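Side-chain contacts in DNA translocase coupling protein (Clostridium perfringens, PDB 6O1W), which probably binds ATP and DNA as the FtsK/SpoIIIE-family coupling translocase of conjugation, seen here as a fragment of the longer membrane protein: residues 203-208 / 224-229; 261-266 / 272-277. All coordinates share one frame; numbering follows the deposited sequence.

Contact 1: residues 203-208 / 224-229; sequences LKLLRE and EELKRI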
loop_
_atom_site.group_PDB
_atom_site.type_symbol
_atom_site.label_atom_id
_atom_site.label_comp_id
_atom_site.label_asym_id
_atom_site.label_seq_id
_atom_site.Cartn_x
_atom_site.Cartn_y
_atom_site.Cartn_z
ATOM N N LEU A 203 -17.609 -9.648 20.100
ATOM C CA LEU A 203 -18.780 -8.788 19.876
ATOM C C LEU A 203 -19.777 -8.962 21.030
ATOM O O LEU A 203 -20.377 -7.987 21.474
ATOM C CB LEU A 203 -19.494 -9.130 18.556
ATOM C CG LEU A 203 -18.856 -8.718 17.242
ATOM C CD1 LEU A 203 -19.688 -9.251 16.071
ATOM C CD2 LEU A 203 -18.777 -7.209 17.114
ATOM N N LYS A 204 -19.925 -10.204 21.521
ATOM C CA LYS A 204 -20.837 -10.576 22.615
ATOM C C LYS A 204 -20.364 -9.865 23.910
ATOM O O LYS A 204 -21.179 -9.248 24.598
ATOM C CB LYS A 204 -20.813 -12.120 22.763
ATOM C CG LYS A 204 -21.813 -12.725 23.716
ATOM C CD LYS A 204 -21.706 -14.275 23.710
ATOM C CE LYS A 204 -22.680 -14.938 24.667
ATOM N NZ LYS A 204 -22.368 -14.607 26.094
ATOM N N LEU A 205 -19.042 -9.881 24.177
ATOM C CA LEU A 205 -18.445 -9.208 25.338
ATOM C C LEU A 205 -18.644 -7.684 25.293
ATOM O O LEU A 205 -18.991 -7.082 26.307
ATOM C CB LEU A 205 -16.955 -9.565 25.476
ATOM C CG LEU A 205 -16.629 -11.013 25.902
ATOM C CD1 LEU A 205 -15.125 -11.294 25.766
ATOM C CD2 LEU A 205 -17.108 -11.306 27.353
ATOM N N LEU A 206 -18.522 -7.079 24.096
ATOM C CA LEU A 206 -18.756 -5.641 23.887
ATOM C C LEU A 206 -20.202 -5.251 24.116
ATOM O O LEU A 206 -20.441 -4.275 24.828
ATOM C CB LEU A 206 -18.283 -5.198 22.490
ATOM C CG LEU A 206 -16.791 -5.442 22.193
ATOM C CD1 LEU A 206 -16.429 -4.976 20.795
ATOM C CD2 LEU A 206 -15.901 -4.757 23.222
ATOM N N ARG A 207 -21.178 -6.016 23.579
ATOM C CA ARG A 207 -22.606 -5.697 23.800
ATOM C C ARG A 207 -22.950 -5.812 25.271
ATOM O O ARG A 207 -23.524 -4.889 25.838
ATOM C CB ARG A 207 -23.549 -6.634 23.011
ATOM C CG ARG A 207 -23.488 -6.463 21.495
ATOM C CD ARG A 207 -24.621 -7.190 20.782
ATOM N NE ARG A 207 -24.591 -8.627 21.045
ATOM C CZ ARG A 207 -23.864 -9.508 20.362
ATOM N NH1 ARG A 207 -23.120 -9.117 19.346
ATOM N NH2 ARG A 207 -23.874 -10.790 20.703
ATOM N N GLU A 208 -22.586 -6.938 25.895
ATOM C CA GLU A 208 -22.900 -7.220 27.302
ATOM C C GLU A 208 -22.312 -6.225 28.302
ATOM O O GLU A 208 -22.945 -5.954 29.315
ATOM C CB GLU A 208 -22.488 -8.662 27.669
ATOM C CG GLU A 208 -23.355 -9.702 26.957
ATOM C CD GLU A 208 -22.795 -11.116 26.873
ATOM O OE1 GLU A 208 -21.620 -11.349 27.248
ATOM O OE2 GLU A 208 -23.557 -12.005 26.431
ATOM N N GLU A 224 -8.926 -10.163 32.786
ATOM C CA GLU A 224 -9.418 -10.574 31.470
ATOM C C GLU A 224 -8.949 -9.575 30.407
ATOM O O GLU A 224 -9.578 -8.526 30.191
ATOM C CB GLU A 224 -10.954 -10.748 31.485
ATOM C CG GLU A 224 -11.418 -12.091 30.948
ATOM C CD GLU A 224 -11.702 -12.136 29.456
ATOM O OE1 GLU A 224 -10.737 -12.049 28.662
ATOM O OE2 GLU A 224 -12.891 -12.272 29.083
ATOM N N GLU A 225 -7.796 -9.879 29.788
ATOM C CA GLU A 225 -7.217 -9.003 28.772
ATOM C C GLU A 225 -7.248 -9.667 27.419
ATOM O O GLU A 225 -6.550 -10.666 27.195
ATOM C CB GLU A 225 -5.799 -8.552 29.155
ATOM C CG GLU A 225 -5.298 -7.355 28.366
ATOM C CD GLU A 225 -4.002 -6.728 28.855
ATOM O OE1 GLU A 225 -3.075 -7.478 29.238
ATOM O OE2 GLU A 225 -3.912 -5.478 28.837
ATOM N N LEU A 226 -8.112 -9.139 26.535
ATOM C CA LEU A 226 -8.217 -9.613 25.158
ATOM C C LEU A 226 -7.073 -8.925 24.417
ATOM O O LEU A 226 -6.829 -7.744 24.615
ATOM C CB LEU A 226 -9.567 -9.213 24.519
ATOM C CG LEU A 226 -10.829 -9.757 25.157
ATOM C CD1 LEU A 226 -12.066 -9.082 24.549
ATOM C CD2 LEU A 226 -10.926 -11.250 24.987
ATOM N N LYS A 227 -6.355 -9.668 23.620
ATOM C CA LYS A 227 -5.228 -9.122 22.879
ATOM C C LYS A 227 -5.600 -8.897 21.429
ATOM O O LYS A 227 -6.396 -9.663 20.864
ATOM C CB LYS A 227 -4.055 -10.105 22.944
ATOM C CG LYS A 227 -3.496 -10.352 24.358
ATOM C CD LYS A 227 -2.164 -11.097 24.278
ATOM C CE LYS A 227 -1.581 -11.429 25.629
ATOM N NZ LYS A 227 -0.957 -10.242 26.276
ATOM N N ARG A 228 -4.971 -7.878 20.801
ATOM C CA ARG A 228 -5.105 -7.649 19.361
ATOM C C ARG A 228 -4.615 -8.907 18.618
ATOM O O ARG A 228 -3.587 -9.471 18.988
ATOM C CB ARG A 228 -4.256 -6.434 18.917
ATOM C CG ARG A 228 -4.376 -6.147 17.408
ATOM C CD ARG A 228 -3.789 -4.808 16.962
ATOM N NE ARG A 228 -4.294 -3.717 17.792
ATOM C CZ ARG A 228 -5.479 -3.141 17.664
ATOM N NH1 ARG A 228 -6.299 -3.500 16.685
ATOM N NH2 ARG A 228 -5.865 -2.216 18.525
ATOM N N ILE A 229 -5.364 -9.349 17.611
ATOM C CA ILE A 229 -4.982 -10.453 16.744
ATOM C C ILE A 229 -4.656 -9.890 15.338
ATOM O O ILE A 229 -5.497 -9.221 14.739
ATOM C CB ILE A 229 -6.081 -11.555 16.658
ATOM C CG1 ILE A 229 -6.287 -12.250 18.033
ATOM C CG2 ILE A 229 -5.707 -12.581 15.579
ATOM C CD1 ILE A 229 -7.617 -13.061 18.171
#
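Oxygen OE2 of Glu224 meets a polar and an apolar neighbour: it is hydrogen-bonded with the hydroxyl of Tyr217, and across the contact it lies 4.1 Å from methyl CD1 of Leu205. Leu205 and Glu224 come at each other from opposite directions, the glutamate chain being bent rather than extended at its second torsion (chi2 -91°). Glu224 is poorly ordered, so its carboxylate is placed less surely than the leucines.

The same methyl, CD1 of Leu205, also touches CD1 of Leu226 at 4.0 Å, the two side chains crossing at a slant. Each leucine sets its CG opposite the carbonyl carbon and beside the backbone N (chi1 -70° in Leu205, -62° in Leu226). With their CA atoms 10.2 Å apart, the two residues meet by their branch ends, while the backbones of 203-208 and 224-229 stay apart.

Tyr217 of helix 214-220 packs against both leucines, so an intervening helix helps to fill the junction. Polar bonds fix the loop that leads into strand 229-233: Leu226 N is bonded to Asn218 OD1, and Lys227 O to Arg202 NH2 of helix 185-209. Within that helix, Lys204 NZ forms a salt bridge of 2.9 Å with Glu208 OE2, one turn on, which receives it with its syn lone pair.

Only 103 Å² is buried between the segments, in a methyl-methyl contact and a methyl against a carboxylate oxygen; the chemistry thus implies a small, mostly apolar surface patch, and the directional bonds near it are made by the loop to Tyr217, Asn218 and Arg202.

Contact 2: residues 261-266 / 272-277; sequences STLARL and INLCIG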
loop_
_atom_site.group_PDB
_atom_site.type_symbol
_atom_site.label_atom_id
_atom_site.label_comp_id
_atom_site.label_asym_id
_atom_site.label_seq_id
_atom_site.Cartn_x
_atom_site.Cartn_y
_atom_site.Cartn_z
ATOM N N SER A 261 -14.955 -12.612 4.724
ATOM C CA SER A 261 -15.932 -11.551 4.487
ATOM C C SER A 261 -16.577 -11.107 5.772
ATOM O O SER A 261 -16.624 -9.910 6.027
ATOM C CB SER A 261 -17.017 -12.017 3.511
ATOM O OG SER A 261 -16.449 -12.179 2.224
ATOM N N THR A 262 -17.060 -12.073 6.588
ATOM C CA THR A 262 -17.688 -11.846 7.903
ATOM C C THR A 262 -16.666 -11.174 8.830
ATOM O O THR A 262 -17.004 -10.211 9.534
ATOM C CB THR A 262 -18.199 -13.180 8.478
ATOM O OG1 THR A 262 -19.153 -13.711 7.570
ATOM C CG2 THR A 262 -18.827 -13.045 9.875
ATOM N N LEU A 263 -15.417 -11.672 8.815
ATOM C CA LEU A 263 -14.359 -11.092 9.640
ATOM C C LEU A 263 -14.116 -9.646 9.256
ATOM O O LEU A 263 -14.167 -8.787 10.124
ATOM C CB LEU A 263 -13.053 -11.858 9.471
ATOM C CG LEU A 263 -12.568 -12.756 10.578
ATOM C CD1 LEU A 263 -11.142 -13.208 10.262
ATOM C CD2 LEU A 263 -12.638 -12.071 11.951
ATOM N N ALA A 264 -13.907 -9.367 7.957
ATOM C CA ALA A 264 -13.629 -8.022 7.466
ATOM C C ALA A 264 -14.749 -7.005 7.811
ATOM O O ALA A 264 -14.479 -5.887 8.264
ATOM C CB ALA A 264 -13.379 -8.061 5.966
ATOM N N ARG A 265 -15.982 -7.415 7.635
ATOM C CA ARG A 265 -17.152 -6.578 7.853
ATOM C C ARG A 265 -17.422 -6.317 9.338
ATOM O O ARG A 265 -17.744 -5.186 9.691
ATOM C CB ARG A 265 -18.378 -7.236 7.141
ATOM C CG ARG A 265 -19.748 -6.595 7.391
ATOM C CD ARG A 265 -20.845 -7.299 6.598
ATOM N NE ARG A 265 -20.945 -8.733 6.926
ATOM C CZ ARG A 265 -21.717 -9.238 7.884
ATOM N NH1 ARG A 265 -22.505 -8.445 8.601
ATOM N NH2 ARG A 265 -21.723 -10.542 8.120
ATOM N N LEU A 266 -17.260 -7.335 10.200
ATOM C CA LEU A 266 -17.625 -7.235 11.619
ATOM C C LEU A 266 -16.512 -7.037 12.650
ATOM O O LEU A 266 -16.859 -6.879 13.832
ATOM C CB LEU A 266 -18.429 -8.481 12.035
ATOM C CG LEU A 266 -19.769 -8.766 11.318
ATOM C CD1 LEU A 266 -20.411 -10.053 11.880
ATOM C CD2 LEU A 266 -20.751 -7.606 11.507
ATOM N N ILE A 272 -9.288 -7.554 15.771
ATOM C CA ILE A 272 -8.835 -8.609 14.872
ATOM C C ILE A 272 -8.587 -7.901 13.525
ATOM O O ILE A 272 -9.542 -7.439 12.878
ATOM C CB ILE A 272 -9.796 -9.818 14.759
ATOM C CG1 ILE A 272 -10.197 -10.373 16.162
ATOM C CG2 ILE A 272 -9.198 -10.901 13.829
ATOM C CD1 ILE A 272 -11.087 -11.555 16.208
ATOM N N ASN A 273 -7.308 -7.831 13.103
ATOM C CA ASN A 273 -6.885 -7.107 11.911
ATOM C C ASN A 273 -6.330 -7.969 10.785
ATOM O O ASN A 273 -5.469 -8.823 11.000
ATOM C CB ASN A 273 -5.873 -6.017 12.295
ATOM C CG ASN A 273 -6.316 -5.215 13.496
ATOM O OD1 ASN A 273 -5.769 -5.342 14.572
ATOM N ND2 ASN A 273 -7.328 -4.387 13.350
ATOM N N LEU A 274 -6.841 -7.735 9.575
ATOM C CA LEU A 274 -6.399 -8.444 8.363
ATOM C C LEU A 274 -5.405 -7.592 7.586
ATOM O O LEU A 274 -5.713 -6.432 7.303
ATOM C CB LEU A 274 -7.606 -8.786 7.465
ATOM C CG LEU A 274 -8.581 -9.800 8.039
ATOM C CD1 LEU A 274 -9.908 -9.773 7.292
ATOM C CD2 LEU A 274 -7.990 -11.200 8.044
ATOM N N CYS A 275 -4.222 -8.148 7.279
ATOM C CA CYS A 275 -3.167 -7.516 6.474
ATOM C C CYS A 275 -2.998 -8.418 5.284
ATOM O O CYS A 275 -2.459 -9.530 5.412
ATOM C CB CYS A 275 -1.858 -7.350 7.247
ATOM S SG CYS A 275 -1.947 -6.161 8.611
ATOM N N ILE A 276 -3.526 -7.974 4.137
ATOM C CA ILE A 276 -3.593 -8.773 2.914
ATOM C C ILE A 276 -2.645 -8.311 1.813
ATOM O O ILE A 276 -2.667 -7.148 1.428
ATOM C CB ILE A 276 -5.050 -8.807 2.379
ATOM C CG1 ILE A 276 -6.085 -9.096 3.483
ATOM C CG2 ILE A 276 -5.182 -9.800 1.212
ATOM C CD1 ILE A 276 -7.497 -8.671 3.128
ATOM N N GLY A 277 -1.894 -9.254 1.257
ATOM C CA GLY A 277 -1.041 -9.015 0.102
ATOM C C GLY A 277 -1.700 -9.537 -1.163
ATOM O O GLY A 277 -2.380 -10.576 -1.141
#
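Leu263 and Ile272 meet methyl to methyl, CD2 of the leucine lying 4.1 Å from CG2 of the isoleucine, with the two side chains crossing at about a right angle. It is the branch that Ile272 holds opposite its own backbone N, with CG1 set beside that nitrogen (chi1 -51°), that makes the touch. The other methyl of Leu263, CD1, comes to 4.3 Å from CD2 of Leu274, so one leucine bridges two residues on the same side of the strand.

Leu274 turns its other methyl, CD1, to Ala264, 4.1 Å from both CB and N of that residue. With only a methyl at Ala264, the leucine comes close to the main chain, and here the CA atoms of Ala264 and Leu274 are 7.3 Å apart.

Helix 247-266 and strand 272-278 form the second half of a beta-alpha-beta crossover that starts from strand 229-233, the parallel neighbour of 272-278 in the large mixed sheet of this P-loop NTPase domain. The short helical and strand axes approach to 8.9 Å, at 116° between their directions.

Further out, Leu195, Val196 and Asn199 of helix 185-209 pack against Leu263, while Val231 and Ile233 of the adjoining strand touch Leu274. Ser267 OG lies within hydrogen-bonding reach of both carbonyl oxygens, Leu263 O and Ile272 O, which would have to share its one proton, and so ties the end of the helix to the start of the strand. On the strand itself, Leu274 N is bonded to His131 ND1, and the main chain pairs with Ile132 on one flank and with Ile229, Val231 and Ile233 on the other.

How the contacts relate
Contact 1 closes before contact 2 opens along the chain, and their centres lie 16 Å apart within the same FtsK/SpoIIIE-type domain. The first sits at the surface, the second in the buried interior. They are joined where strand 229-233 runs beside strand 272-278: Ile229 O and Asn273 N are 2.8 Å apart, and Arg228 NH1 lies 2.9 Å from Asn273 OD1, both probable hydrogen bonds. Helix 185-209 links them again, since Leu203 CD2 packs against Leu266 O at 3.8 Å. The loop of contact 1 therefore feeds into the parallel part of the mixed sheet, where the next strand but one from 229-233, strand 132-135, leads into the P-loop that binds ATP.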